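PDB 5ZQI: alginate lyase AlgAT5 from Defluviitalea, which probably depolymerises alginate by beta-elimination, as lyases of polysaccharide lyase family 7 do, using a cleft on a beta-sandwich. Local coordinates for residues W67-P72 with V102-H107; L71-A76 with Y87-Y92; V161-I166 with A239-Q244; L56-I61 with E91-N96. All blocks are in the same frame, centred on the assembly; numbering follows the deposited sequence. Where two conformers were deposited one is given.

The four contacts sample the beta-sandwich from its rim to its middle. Contact 1 packs strand 67-70 and the loop after it onto strand 102-107 of the other sheet. Contact 2 starts from the same stretch, sharing L71 and P72, its centre about 6 Å away. Contact 4, whose segments alternate with those of contact 1, adds the N-terminal turn to strand 93-95, the neighbour of 102-107; it shares E91 and Y92 with contact 2. Contact 3 comes last in sequence and nearest the chain's centre, linked to contact 1 through T243 OG1 and A106 O. Contacts 1, 2 and 4 thus share one flank, while contact 3 includes parts of the PL7 sequences QIH and YFKAGxYxQ.

Contact 1. Residues W67-P72 with V102-H107; sequences WKLTLP and VVFKAH
Apolar packing joins P72 to A106 and, further along, L69 to F104. The P72 ring leans on the methyl of A106, with P72 CB 4.1 Å from A106 CB, and the same CB also touches the H107 imidazole. L69 makes a looser meeting: its CD1 branch comes to the edge of the phenyl ring, near the ring plane, 4.4 Å from F104 CE2. F93 touches both residues, its ring meeting that of F104 at a steep angle.

Residues 69-72 and 104-107 run in nearly the same direction, 23° apart, yet they belong to different sheets: strand 67-70 to the larger, curled one and strand 102-107 to the seven-stranded one. This is face-to-face packing of a beta-sandwich, made by side chains without a hydrogen bond between the segments.

Close approaches to polar atoms form the second group. P72 CG lies 3.7 Å from K105 O, a buried carbonyl oxygen that has no hydrogen-bond partner in the model. H107 CE1 approaches P72 O at 3.6 Å, obliquely to the imidazole plane; a chi1 of 59° sets the ring between the backbone N and carbonyl carbon of H107, bringing CE1 within reach of P72 CB and O. The K105 side chain leads away instead, to a salt bridge with E91, and A106 O accepts a hydrogen bond from T243 OG1.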
loop_
_atom_site.group_PDB
_atom_site.type_symbol
_atom_site.label_atom_id
_atom_site.label_comp_id
_atom_site.label_asym_id
_atom_site.label_seq_id
_atom_site.Cartn_x
_atom_site.Cartn_y
_atom_site.Cartn_z
ATOM N N TRP A 67 10.122 6.888 -3.719
ATOM C CA TRP A 67 9.188 6.638 -2.645
ATOM C C TRP A 67 9.717 7.281 -1.371
ATOM O O TRP A 67 10.907 7.519 -1.227
ATOM C CB TRP A 67 9.008 5.145 -2.397
ATOM C CG TRP A 67 8.400 4.290 -3.500
ATOM C CD1 TRP A 67 9.060 3.506 -4.392
ATOM C CD2 TRP A 67 7.007 4.139 -3.787
ATOM N NE1 TRP A 67 8.161 2.862 -5.206
ATOM C CE2 TRP A 67 6.890 3.226 -4.848
ATOM C CE3 TRP A 67 5.844 4.668 -3.222
ATOM C CZ2 TRP A 67 5.675 2.870 -5.380
ATOM C CZ3 TRP A 67 4.624 4.311 -3.752
ATOM C CH2 TRP A 67 4.543 3.399 -4.804
ATOM N N LYS A 68 8.816 7.527 -0.422
ATOM C CA LYS A 68 9.168 7.786 0.971
ATOM C C LYS A 68 8.346 6.845 1.838
ATOM O O LYS A 68 7.272 6.391 1.419
ATOM C CB LYS A 68 8.960 9.244 1.368
ATOM C CG LYS A 68 7.580 9.765 1.380
ATOM C CD LYS A 68 7.547 11.189 1.990
ATOM C CE LYS A 68 6.186 11.806 1.866
ATOM N NZ LYS A 68 6.158 13.140 2.527
ATOM N N LEU A 69 8.865 6.526 3.022
ATOM C CA LEU A 69 8.256 5.540 3.912
ATOM C C LEU A 69 7.681 6.210 5.155
ATOM O O LEU A 69 8.374 7.013 5.784
ATOM C CB LEU A 69 9.290 4.497 4.336
ATOM C CG LEU A 69 8.830 3.431 5.330
ATOM C CD1 LEU A 69 7.878 2.451 4.713
ATOM C CD2 LEU A 69 10.071 2.699 5.887
ATOM N N THR A 70 6.433 5.873 5.507
ATOM C CA THR A 70 5.867 6.211 6.811
ATOM C C THR A 70 5.870 4.976 7.707
ATOM O O THR A 70 5.462 3.890 7.274
ATOM C CB THR A 70 4.455 6.760 6.692
ATOM O OG1 THR A 70 4.476 7.904 5.819
ATOM C CG2 THR A 70 3.902 7.140 8.087
ATOM N N LEU A 71 6.347 5.141 8.952
ATOM C CA LEU A 71 6.469 4.073 9.930
ATOM C C LEU A 71 5.296 4.019 10.891
ATOM O O LEU A 71 4.521 4.972 11.030
ATOM C CB LEU A 71 7.745 4.281 10.746
ATOM C CG LEU A 71 9.080 4.118 10.020
ATOM C CD1 LEU A 71 10.239 4.621 10.893
ATOM C CD2 LEU A 71 9.329 2.709 9.578
ATOM N N PRO A 72 5.139 2.856 11.588
ATOM C CA PRO A 72 4.107 2.764 12.633
ATOM C C PRO A 72 4.588 3.111 14.041
ATOM O O PRO A 72 3.922 2.822 15.048
ATOM C CB PRO A 72 3.686 1.291 12.566
ATOM C CG PRO A 72 5.001 0.604 12.193
ATOM C CD PRO A 72 5.680 1.530 11.200
ATOM N N VAL A 102 10.141 -7.687 0.511
ATOM C CA VAL A 102 10.187 -6.744 1.627
ATOM C C VAL A 102 8.951 -6.932 2.491
ATOM O O VAL A 102 7.817 -6.883 1.991
ATOM C CB VAL A 102 10.268 -5.291 1.130
ATOM C CG1 VAL A 102 10.291 -4.302 2.289
ATOM C CG2 VAL A 102 11.498 -5.070 0.278
ATOM N N VAL A 103 9.175 -7.124 3.779
ATOM C CA VAL A 103 8.140 -7.288 4.790
ATOM C C VAL A 103 7.737 -5.921 5.324
ATOM O O VAL A 103 8.598 -5.125 5.731
ATOM C CB VAL A 103 8.654 -8.173 5.937
ATOM C CG1 VAL A 103 7.572 -8.290 7.041
ATOM C CG2 VAL A 103 9.073 -9.527 5.447
ATOM N N PHE A 104 6.426 -5.643 5.299
ATOM C CA PHE A 104 5.835 -4.434 5.876
ATOM C C PHE A 104 4.914 -4.896 7.001
ATOM O O PHE A 104 3.987 -5.677 6.759
ATOM C CB PHE A 104 5.028 -3.631 4.859
ATOM C CG PHE A 104 5.812 -3.092 3.693
ATOM C CD1 PHE A 104 6.156 -3.915 2.622
ATOM C CD2 PHE A 104 6.161 -1.756 3.635
ATOM C CE1 PHE A 104 6.850 -3.378 1.545
ATOM C CE2 PHE A 104 6.847 -1.241 2.570
ATOM C CZ PHE A 104 7.192 -2.044 1.525
ATOM N N LYS A 105 5.118 -4.367 8.206
ATOM C CA LYS A 105 4.302 -4.703 9.373
ATOM C C LYS A 105 3.820 -3.426 10.036
ATOM O O LYS A 105 4.618 -2.529 10.274
ATOM C CB LYS A 105 5.098 -5.557 10.380
ATOM C CG LYS A 105 4.382 -5.758 11.710
ATOM C CD LYS A 105 5.159 -6.681 12.628
ATOM C CE LYS A 105 4.525 -6.719 14.016
ATOM N NZ LYS A 105 5.196 -7.632 14.969
ATOM N N ALA A 106 2.533 -3.362 10.388
ATOM C CA ALA A 106 2.013 -2.289 11.232
ATOM C C ALA A 106 1.091 -2.892 12.277
ATOM O O ALA A 106 0.084 -3.521 11.938
ATOM C CB ALA A 106 1.297 -1.216 10.399
ATOM N N HIS A 107 1.460 -2.701 13.535
ATOM C CA HIS A 107 0.706 -3.237 14.662
ATOM C C HIS A 107 -0.389 -2.284 15.117
ATOM O O HIS A 107 -0.295 -1.074 14.943
ATOM C CB HIS A 107 1.646 -3.550 15.830
ATOM C CG HIS A 107 2.420 -2.366 16.326
ATOM N ND1 HIS A 107 3.146 -1.541 15.488
ATOM C CD2 HIS A 107 2.562 -1.861 17.572
ATOM C CE1 HIS A 107 3.703 -0.580 16.207
ATOM N NE2 HIS A 107 3.376 -0.761 17.475
#

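Contact 2. Residues L71-A76 with Y87-Y92; sequences LPINDA and YEHSEY
L71 and Y87 approach from opposite directions, the leucine methyls meeting the phenol end obliquely. Both methyls of L71 lie against the phenol oxygen from one side: L71 CD1 is 3.4 Å from Y87 OH, and L71 CD2 is 4.1 Å from Y87 CE2. CG of L71 stands anti to the carbonyl carbon (chi1 -68°), which sends the branch toward the tyrosine, while I79 of the short strand 78-79 touches both residues.

P72, next along, turns its CG over one face of the Y92 ring in a CH-pi contact, 3.9 Å from P72 CG to the Y92 centroid. In one of the two conformers of E91, its CG lies over the opposite face.

I73 then divides its branches. I73 CG2 rests 3.5 Å from Y92 CE2, whereas I73 CD1 extends to the imidazole of H89, 3.6 Å from NE2 of that ring. Beyond it the chain turns away, and D75 N bonds to D111.

H89 is itself held by its own loop. E91 N donates to H89 ND1 in the ring plane at 3.0 Å, and Y92 N donates to H89 ND1 at 3.3 Å from well out of that plane. Two N-H groups directed at ND1 suggest that this nitrogen carries no proton, and they fix the imidazole's rotation, presenting its NE2 side to the isoleucine methyl.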
loop_
_atom_site.group_PDB
_atom_site.type_symbol
_atom_site.label_atom_id
_atom_site.label_comp_id
_atom_site.label_asym_id
_atom_site.label_seq_id
_atom_site.Cartn_x
_atom_site.Cartn_y
_atom_site.Cartn_z
ATOM N N LEU A 71 6.347 5.141 8.952
ATOM C CA LEU A 71 6.469 4.073 9.930
ATOM C C LEU A 71 5.296 4.019 10.891
ATOM O O LEU A 71 4.521 4.972 11.030
ATOM C CB LEU A 71 7.745 4.281 10.746
ATOM C CG LEU A 71 9.080 4.118 10.020
ATOM C CD1 LEU A 71 10.239 4.621 10.893
ATOM C CD2 LEU A 71 9.329 2.709 9.578
ATOM N N PRO A 72 5.139 2.856 11.588
ATOM C CA PRO A 72 4.107 2.764 12.633
ATOM C C PRO A 72 4.588 3.111 14.041
ATOM O O PRO A 72 3.922 2.822 15.048
ATOM C CB PRO A 72 3.686 1.291 12.566
ATOM C CG PRO A 72 5.001 0.604 12.193
ATOM C CD PRO A 72 5.680 1.530 11.200
ATOM N N ILE A 73 5.762 3.741 14.110
ATOM C CA ILE A 73 6.404 4.114 15.370
ATOM C C ILE A 73 6.957 5.525 15.222
ATOM O O ILE A 73 6.872 6.129 14.156
ATOM C CB ILE A 73 7.532 3.141 15.792
ATOM C CG1 ILE A 73 8.564 3.077 14.679
ATOM C CG2 ILE A 73 6.944 1.771 16.124
ATOM C CD1 ILE A 73 9.874 2.373 15.105
ATOM N N ASN A 74 7.532 6.047 16.322
ATOM C CA ASN A 74 8.236 7.333 16.300
ATOM C C ASN A 74 7.350 8.458 15.775
ATOM O O ASN A 74 7.797 9.315 15.005
ATOM C CB ASN A 74 9.525 7.226 15.488
ATOM C CG ASN A 74 10.474 6.160 16.031
ATOM O OD1 ASN A 74 10.428 5.789 17.204
ATOM N ND2 ASN A 74 11.315 5.645 15.159
ATOM N N ASP A 75 6.107 8.504 16.246
ATOM C CA ASP A 75 5.150 9.525 15.822
ATOM C C ASP A 75 4.907 9.463 14.316
ATOM O O ASP A 75 4.763 10.480 13.649
ATOM C CB ASP A 75 5.615 10.910 16.272
ATOM C CG ASP A 75 5.725 11.007 17.786
ATOM O OD1 ASP A 75 4.797 10.514 18.480
ATOM O OD2 ASP A 75 6.736 11.555 18.292
ATOM N N ALA A 76 4.808 8.243 13.779
ATOM C CA ALA A 76 4.599 8.030 12.345
ATOM C C ALA A 76 5.681 8.747 11.528
ATOM O O ALA A 76 5.419 9.439 10.539
ATOM C CB ALA A 76 3.185 8.465 11.938
ATOM N N TYR A 87 18.034 2.267 4.757
ATOM C CA TYR A 87 17.197 2.084 5.942
ATOM C C TYR A 87 16.579 0.686 6.011
ATOM O O TYR A 87 16.093 0.139 5.006
ATOM C CB TYR A 87 16.074 3.129 5.969
ATOM C CG TYR A 87 15.202 3.013 7.203
ATOM C CD1 TYR A 87 15.599 3.562 8.422
ATOM C CD2 TYR A 87 14.005 2.301 7.159
ATOM C CE1 TYR A 87 14.787 3.425 9.543
ATOM C CE2 TYR A 87 13.193 2.161 8.291
ATOM C CZ TYR A 87 13.619 2.686 9.474
ATOM O OH TYR A 87 12.849 2.499 10.615
ATOM N N GLU A 88 16.530 0.131 7.224
ATOM C CA GLU A 88 15.673 -1.017 7.507
ATOM C C GLU A 88 15.222 -0.899 8.962
ATOM O O GLU A 88 15.815 -0.166 9.762
ATOM C CB GLU A 88 16.384 -2.360 7.256
ATOM C CG GLU A 88 17.532 -2.642 8.180
ATOM C CD GLU A 88 18.041 -4.064 8.081
ATOM O OE1 GLU A 88 19.257 -4.297 8.340
ATOM O OE2 GLU A 88 17.213 -4.972 7.789
ATOM N N HIS A 89 14.166 -1.629 9.294
ATOM C CA HIS A 89 13.727 -1.827 10.669
ATOM C C HIS A 89 13.437 -3.309 10.840
ATOM O O HIS A 89 12.566 -3.848 10.149
ATOM C CB HIS A 89 12.498 -1.003 10.988
ATOM C CG HIS A 89 12.152 -1.004 12.436
ATOM N ND1 HIS A 89 11.748 -2.143 13.108
ATOM C CD2 HIS A 89 12.216 -0.028 13.373
ATOM C CE1 HIS A 89 11.552 -1.856 14.376
ATOM N NE2 HIS A 89 11.816 -0.576 14.559
ATOM N N SER A 90 14.135 -3.950 11.777
ATOM C CA SER A 90 14.109 -5.409 11.932
ATOM C C SER A 90 12.701 -5.957 12.149
ATOM O O SER A 90 12.459 -7.136 11.874
ATOM C CB SER A 90 15.014 -5.800 13.088
ATOM O OG SER A 90 14.467 -5.339 14.297
ATOM N N GLU A 91 11.788 -5.158 12.696
ATOM C CA GLU A 91 10.412 -5.619 12.873
ATOM C C GLU A 91 9.448 -5.128 11.803
ATOM O O GLU A 91 8.556 -5.881 11.385
ATOM C CB GLU A 91 9.871 -5.180 14.236
ATOM C CG GLU A 91 8.496 -5.776 14.566
ATOM C CD GLU A 91 8.093 -5.592 16.003
ATOM O OE1 GLU A 91 8.835 -4.934 16.761
ATOM O OE2 GLU A 91 7.020 -6.121 16.376
ATOM N N TYR A 92 9.576 -3.883 11.358
ATOM C CA TYR A 92 8.525 -3.274 10.548
ATOM C C TYR A 92 8.814 -3.159 9.065
ATOM O O TYR A 92 7.843 -3.085 8.293
ATOM C CB TYR A 92 8.178 -1.863 11.102
ATOM C CG TYR A 92 7.737 -1.905 12.549
ATOM C CD1 TYR A 92 6.628 -2.640 12.934
ATOM C CD2 TYR A 92 8.451 -1.254 13.528
ATOM C CE1 TYR A 92 6.233 -2.690 14.248
ATOM C CE2 TYR A 92 8.095 -1.335 14.850
ATOM C CZ TYR A 92 7.000 -2.044 15.207
ATOM O OH TYR A 92 6.647 -2.073 16.533
#

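Contact 3. Residues V161-I166 with A239-Q244; sequences VVVGQI and AGMYTQ
M241 folds its thioether against V161 and V163, forming the apolar centre. Bends at chi2 (51°) and chi3 turn the thioether back across to the neighbouring strand: M241 SD lies 3.6 Å from V161 CB, and M241 CE is 3.7 Å from V163 CG1. I151 and N259, from strands of the other sheet, border this group, which therefore faces the sandwich interior.

On the opposite face V162 and Y242 run side by side, V162 CB 3.9 Å from Y242 CB, and V162 CG2 supports the amide of Q244 at 3.8 Å from Q244 CD. V162 and Y242 are an antiparallel hydrogen-bonded pair: V162 N donates to Y242 O and Y242 N to V162 O. Before Y242 the chain turns a corner at G240; a CA-H...O contact of 3.5 Å from V163 CA to G240 O spans the break.

At the polar edge, Q165 NE2 stands 3.4 Å from Y242 CD2, with amide and ring planes 11° apart, and is hydrogen-bonded to E122; Y242 OH bonds to S116. Q244 NE2 sits over the centre of the Y242 ring and donates to Y242 O at 3.1 Å from above the carbonyl plane. Q165 and I166 begin the QIH sequence and 239-244 ends YFKAGxYxQ; both line the substrate cleft in PL7 lyases, as probably here. Y242 O is gripped from both faces of its plane, by V162 N and Q244 NE2; the second bond, backed by V162 CG2, holds the amide across the ring. A sulfate, about 4 Å from the Q244 side chain and probably from the crystallisation liquor, may mark an anion-accepting pocket.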
loop_
_atom_site.group_PDB
_atom_site.type_symbol
_atom_site.label_atom_id
_atom_site.label_comp_id
_atom_site.label_asym_id
_atom_site.label_seq_id
_atom_site.Cartn_x
_atom_site.Cartn_y
_atom_site.Cartn_z
ATOM N N VAL A 161 -6.999 -5.116 6.340
ATOM C CA VAL A 161 -5.791 -4.395 5.940
ATOM C C VAL A 161 -5.961 -3.809 4.545
ATOM O O VAL A 161 -6.769 -4.271 3.738
ATOM C CB VAL A 161 -4.516 -5.280 5.970
ATOM C CG1 VAL A 161 -4.251 -5.814 7.379
ATOM C CG2 VAL A 161 -4.616 -6.387 4.912
ATOM N N VAL A 162 -5.140 -2.784 4.266
ATOM C CA VAL A 162 -5.073 -2.126 2.958
ATOM C C VAL A 162 -3.648 -2.257 2.447
ATOM O O VAL A 162 -2.695 -1.947 3.171
ATOM C CB VAL A 162 -5.512 -0.652 3.050
ATOM C CG1 VAL A 162 -5.108 0.143 1.800
ATOM C CG2 VAL A 162 -7.038 -0.537 3.259
ATOM N N VAL A 163 -3.512 -2.653 1.186
ATOM C CA VAL A 163 -2.247 -3.012 0.560
ATOM C C VAL A 163 -2.180 -2.452 -0.858
ATOM O O VAL A 163 -2.071 -3.176 -1.854
ATOM C CB VAL A 163 -2.086 -4.537 0.576
ATOM C CG1 VAL A 163 -1.962 -5.030 2.038
ATOM C CG2 VAL A 163 -3.193 -5.254 -0.160
ATOM N N GLY A 164 -2.288 -1.152 -0.957
ATOM C CA GLY A 164 -2.228 -0.453 -2.225
ATOM C C GLY A 164 -3.310 0.598 -2.287
ATOM O O GLY A 164 -4.481 0.337 -1.961
ATOM N N GLN A 165 -2.944 1.810 -2.688
ATOM C CA GLN A 165 -3.909 2.882 -2.807
ATOM C C GLN A 165 -3.586 3.819 -3.965
ATOM O O GLN A 165 -2.430 3.976 -4.385
ATOM C CB GLN A 165 -3.960 3.784 -1.564
ATOM C CG GLN A 165 -4.039 3.105 -0.242
ATOM C CD GLN A 165 -4.257 4.127 0.864
ATOM O OE1 GLN A 165 -5.158 4.955 0.775
ATOM N NE2 GLN A 165 -3.420 4.096 1.894
ATOM N N ILE A 166 -4.634 4.504 -4.432
ATOM C CA ILE A 166 -4.495 5.854 -4.974
ATOM C C ILE A 166 -5.074 6.779 -3.913
ATOM O O ILE A 166 -6.185 6.533 -3.443
ATOM C CB ILE A 166 -5.235 6.048 -6.306
ATOM C CG1 ILE A 166 -4.667 5.150 -7.394
ATOM C CG2 ILE A 166 -5.138 7.558 -6.722
ATOM C CD1 ILE A 166 -5.555 5.165 -8.679
ATOM N N ALA A 239 1.824 2.046 -1.368
ATOM C CA ALA A 239 1.924 0.592 -1.290
ATOM C C ALA A 239 2.609 0.233 0.021
ATOM O O ALA A 239 3.492 0.956 0.497
ATOM C CB ALA A 239 2.719 0.023 -2.469
ATOM N N GLY A 240 2.233 -0.910 0.573
ATOM C CA GLY A 240 2.785 -1.383 1.820
ATOM C C GLY A 240 1.688 -1.973 2.669
ATOM O O GLY A 240 0.818 -2.698 2.154
ATOM N N MET A 241 1.702 -1.641 3.961
ATOM C CA MET A 241 0.714 -2.157 4.907
ATOM C C MET A 241 0.046 -1.033 5.676
ATOM O O MET A 241 0.713 -0.281 6.392
ATOM C CB MET A 241 1.390 -3.150 5.882
ATOM C CG MET A 241 0.514 -3.643 7.038
ATOM S SD MET A 241 -1.105 -4.288 6.526
ATOM C CE MET A 241 -0.602 -5.604 5.406
ATOM N N TYR A 242 -1.273 -0.933 5.540
ATOM C CA TYR A 242 -2.115 0.060 6.228
ATOM C C TYR A 242 -3.148 -0.733 7.011
ATOM O O TYR A 242 -4.127 -1.236 6.443
ATOM C CB TYR A 242 -2.726 1.014 5.214
ATOM C CG TYR A 242 -3.513 2.182 5.745
ATOM C CD1 TYR A 242 -3.347 2.652 7.047
ATOM C CD2 TYR A 242 -4.418 2.830 4.926
ATOM C CE1 TYR A 242 -4.058 3.753 7.510
ATOM C CE2 TYR A 242 -5.124 3.902 5.382
ATOM C CZ TYR A 242 -4.936 4.359 6.657
ATOM O OH TYR A 242 -5.675 5.457 7.118
ATOM N N THR A 243 -2.877 -0.925 8.301
ATOM C CA THR A 243 -3.686 -1.816 9.136
ATOM C C THR A 243 -4.956 -1.120 9.596
ATOM O O THR A 243 -4.887 -0.139 10.337
ATOM C CB THR A 243 -2.867 -2.282 10.329
ATOM O OG1 THR A 243 -1.692 -2.955 9.823
ATOM C CG2 THR A 243 -3.655 -3.259 11.188
ATOM N N GLN A 244 -6.127 -1.641 9.208
ATOM C CA GLN A 244 -7.392 -0.958 9.525
ATOM C C GLN A 244 -7.954 -1.434 10.861
ATOM O O GLN A 244 -9.112 -1.823 10.975
ATOM C CB GLN A 244 -8.421 -1.144 8.419
ATOM C CG GLN A 244 -7.905 -0.873 7.034
ATOM C CD GLN A 244 -7.631 0.574 6.798
ATOM O OE1 GLN A 244 -8.565 1.364 6.703
ATOM N NE2 GLN A 244 -6.360 0.933 6.679
#

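Contact 4. Residues L56-I61 with E91-N96; sequences LLPSDI and EYFHVN
P58 sets the CB-CG side of its ring over one face of the F93 phenyl: P58 CG stands 3.9 Å from the F93 centroid and 26° off the ring normal, a CH-pi contact displaced toward the rim. P58 CB adds a touch at 3.5 Å to F93 CZ. With CG anti to the backbone N (chi1 178°), F93 reaches across to the proline; F104 and Y87 also meet its ring. The imidazole of H94 turns the other way and has E91 O in its plane at the edge.

V95 supplies the second apolar patch. Its CG2 branch wedges into the N-terminal turn, 3.4 Å from L57 C, and touches the L56 carbonyl as well. I61 reaches V95 tip to tip, with I61 CG1 3.8 Å from V95 CG2.

A water molecule bridges the backbones, donating to L56 O at 2.9 Å and accepting from V95 N, thereby serving the N-H of an outermost strand. The turn is braced internally: L57 N donates to D60 OD2 at 2.8 Å along an almost straight line, on the anti side of the carboxylate, while D60 N and I61 N bond to L57 O and P58 O. S59 OG ties it further to the D85 carbonyl.

Strand 93-95 is an edge of the seven-stranded sheet, bonded on one side to 102-107. Just where it begins, Y92 and F93 both face H89, a classic beta bulge, and the short helical turn 58-61 packs over this border of the beta-sandwich.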
loop_
_atom_site.group_PDB
_atom_site.type_symbol
_atom_site.label_atom_id
_atom_site.label_comp_id
_atom_site.label_asym_id
_atom_site.label_seq_id
_atom_site.Cartn_x
_atom_site.Cartn_y
_atom_site.Cartn_z
ATOM N N LEU A 56 20.977 -8.015 2.914
ATOM C CA LEU A 56 20.193 -7.243 1.962
ATOM C C LEU A 56 19.261 -6.268 2.669
ATOM O O LEU A 56 18.680 -6.582 3.712
ATOM C CB LEU A 56 19.358 -8.161 1.078
ATOM C CG LEU A 56 20.127 -9.052 0.115
ATOM C CD1 LEU A 56 19.150 -9.956 -0.605
ATOM C CD2 LEU A 56 20.930 -8.217 -0.872
ATOM N N LEU A 57 19.099 -5.091 2.068
ATOM C CA LEU A 57 18.201 -4.049 2.529
ATOM C C LEU A 57 16.989 -3.959 1.625
ATOM O O LEU A 57 17.036 -4.425 0.479
ATOM C CB LEU A 57 18.900 -2.684 2.531
ATOM C CG LEU A 57 20.084 -2.579 3.470
ATOM C CD1 LEU A 57 20.855 -1.312 3.190
ATOM C CD2 LEU A 57 19.587 -2.620 4.901
ATOM N N PRO A 58 15.871 -3.407 2.090
ATOM C CA PRO A 58 14.708 -3.278 1.188
ATOM C C PRO A 58 15.033 -2.617 -0.149
ATOM O O PRO A 58 14.453 -2.987 -1.183
ATOM C CB PRO A 58 13.717 -2.468 2.037
ATOM C CG PRO A 58 14.054 -2.950 3.474
ATOM C CD PRO A 58 15.560 -3.000 3.479
ATOM N N SER A 59 15.936 -1.643 -0.152
ATOM C CA SER A 59 16.361 -0.961 -1.366
ATOM C C SER A 59 17.096 -1.862 -2.355
ATOM O O SER A 59 17.228 -1.465 -3.516
ATOM C CB SER A 59 17.250 0.208 -0.987
ATOM O OG SER A 59 18.447 -0.237 -0.361
ATOM N N ASP A 60 17.527 -3.051 -1.945
ATOM C CA ASP A 60 18.115 -4.039 -2.839
ATOM C C ASP A 60 17.067 -4.904 -3.532
ATOM O O ASP A 60 17.383 -5.562 -4.527
ATOM C CB ASP A 60 19.047 -4.984 -2.062
ATOM C CG ASP A 60 20.273 -4.287 -1.484
ATOM O OD1 ASP A 60 20.979 -3.576 -2.236
ATOM O OD2 ASP A 60 20.530 -4.470 -0.275
ATOM N N ILE A 61 15.849 -4.949 -3.001
ATOM C CA ILE A 61 14.764 -5.780 -3.523
ATOM C C ILE A 61 13.825 -4.970 -4.393
ATOM O O ILE A 61 13.428 -5.409 -5.472
ATOM C CB ILE A 61 13.986 -6.441 -2.358
ATOM C CG1 ILE A 61 14.925 -7.270 -1.482
ATOM C CG2 ILE A 61 12.808 -7.255 -2.929
ATOM C CD1 ILE A 61 15.534 -8.415 -2.181
ATOM N N GLU A 91 11.788 -5.158 12.696
ATOM C CA GLU A 91 10.412 -5.619 12.873
ATOM C C GLU A 91 9.448 -5.128 11.803
ATOM O O GLU A 91 8.556 -5.881 11.385
ATOM C CB GLU A 91 9.871 -5.180 14.236
ATOM C CG GLU A 91 8.496 -5.776 14.566
ATOM C CD GLU A 91 8.093 -5.592 16.003
ATOM O OE1 GLU A 91 8.835 -4.934 16.761
ATOM O OE2 GLU A 91 7.020 -6.121 16.376
ATOM N N TYR A 92 9.576 -3.883 11.358
ATOM C CA TYR A 92 8.525 -3.274 10.548
ATOM C C TYR A 92 8.814 -3.159 9.065
ATOM O O TYR A 92 7.843 -3.085 8.293
ATOM C CB TYR A 92 8.178 -1.863 11.102
ATOM C CG TYR A 92 7.737 -1.905 12.549
ATOM C CD1 TYR A 92 6.628 -2.640 12.934
ATOM C CD2 TYR A 92 8.451 -1.254 13.528
ATOM C CE1 TYR A 92 6.233 -2.690 14.248
ATOM C CE2 TYR A 92 8.095 -1.335 14.850
ATOM C CZ TYR A 92 7.000 -2.044 15.207
ATOM O OH TYR A 92 6.647 -2.073 16.533
ATOM N N PHE A 93 10.085 -3.185 8.643
ATOM C CA PHE A 93 10.434 -2.868 7.241
ATOM C C PHE A 93 11.788 -3.491 6.903
ATOM O O PHE A 93 12.834 -2.903 7.166
ATOM C CB PHE A 93 10.441 -1.363 7.028
ATOM C CG PHE A 93 10.830 -0.904 5.631
ATOM C CD1 PHE A 93 9.941 -1.022 4.582
ATOM C CD2 PHE A 93 12.073 -0.328 5.387
ATOM C CE1 PHE A 93 10.284 -0.561 3.330
ATOM C CE2 PHE A 93 12.423 0.119 4.144
ATOM C CZ PHE A 93 11.507 0.015 3.096
ATOM N N HIS A 94 11.742 -4.684 6.384
ATOM C CA HIS A 94 12.949 -5.470 6.184
ATOM C C HIS A 94 12.790 -6.557 5.169
ATOM O O HIS A 94 11.766 -6.886 4.828
ATOM C CB HIS A 94 13.361 -6.075 7.562
ATOM C CG HIS A 94 12.447 -7.087 8.095
ATOM N ND1 HIS A 94 11.384 -6.777 8.872
ATOM C CD2 HIS A 94 12.380 -8.404 7.901
ATOM C CE1 HIS A 94 10.720 -7.872 9.155
ATOM N NE2 HIS A 94 11.301 -8.871 8.578
ATOM N N VAL A 95 13.930 -7.094 4.731
ATOM C CA VAL A 95 13.880 -8.190 3.766
ATOM C C VAL A 95 13.527 -9.493 4.479
ATOM O O VAL A 95 14.010 -9.774 5.590
ATOM C CB VAL A 95 15.213 -8.312 3.006
ATOM C CG1 VAL A 95 15.190 -9.472 1.998
ATOM C CG2 VAL A 95 15.528 -6.984 2.298
ATOM N N ASN A 96 12.701 -10.311 3.825
ATOM C CA ASN A 96 12.285 -11.565 4.422
ATOM C C ASN A 96 13.456 -12.557 4.487
ATOM O O ASN A 96 14.549 -12.332 3.951
ATOM C CB ASN A 96 11.097 -12.160 3.658
ATOM C CG ASN A 96 11.414 -12.526 2.197
ATOM O OD1 ASN A 96 12.536 -12.422 1.724
ATOM N ND2 ASN A 96 10.406 -13.000 1.493
HETATM O O HOH W 1 16.435 -5.764 5.387
#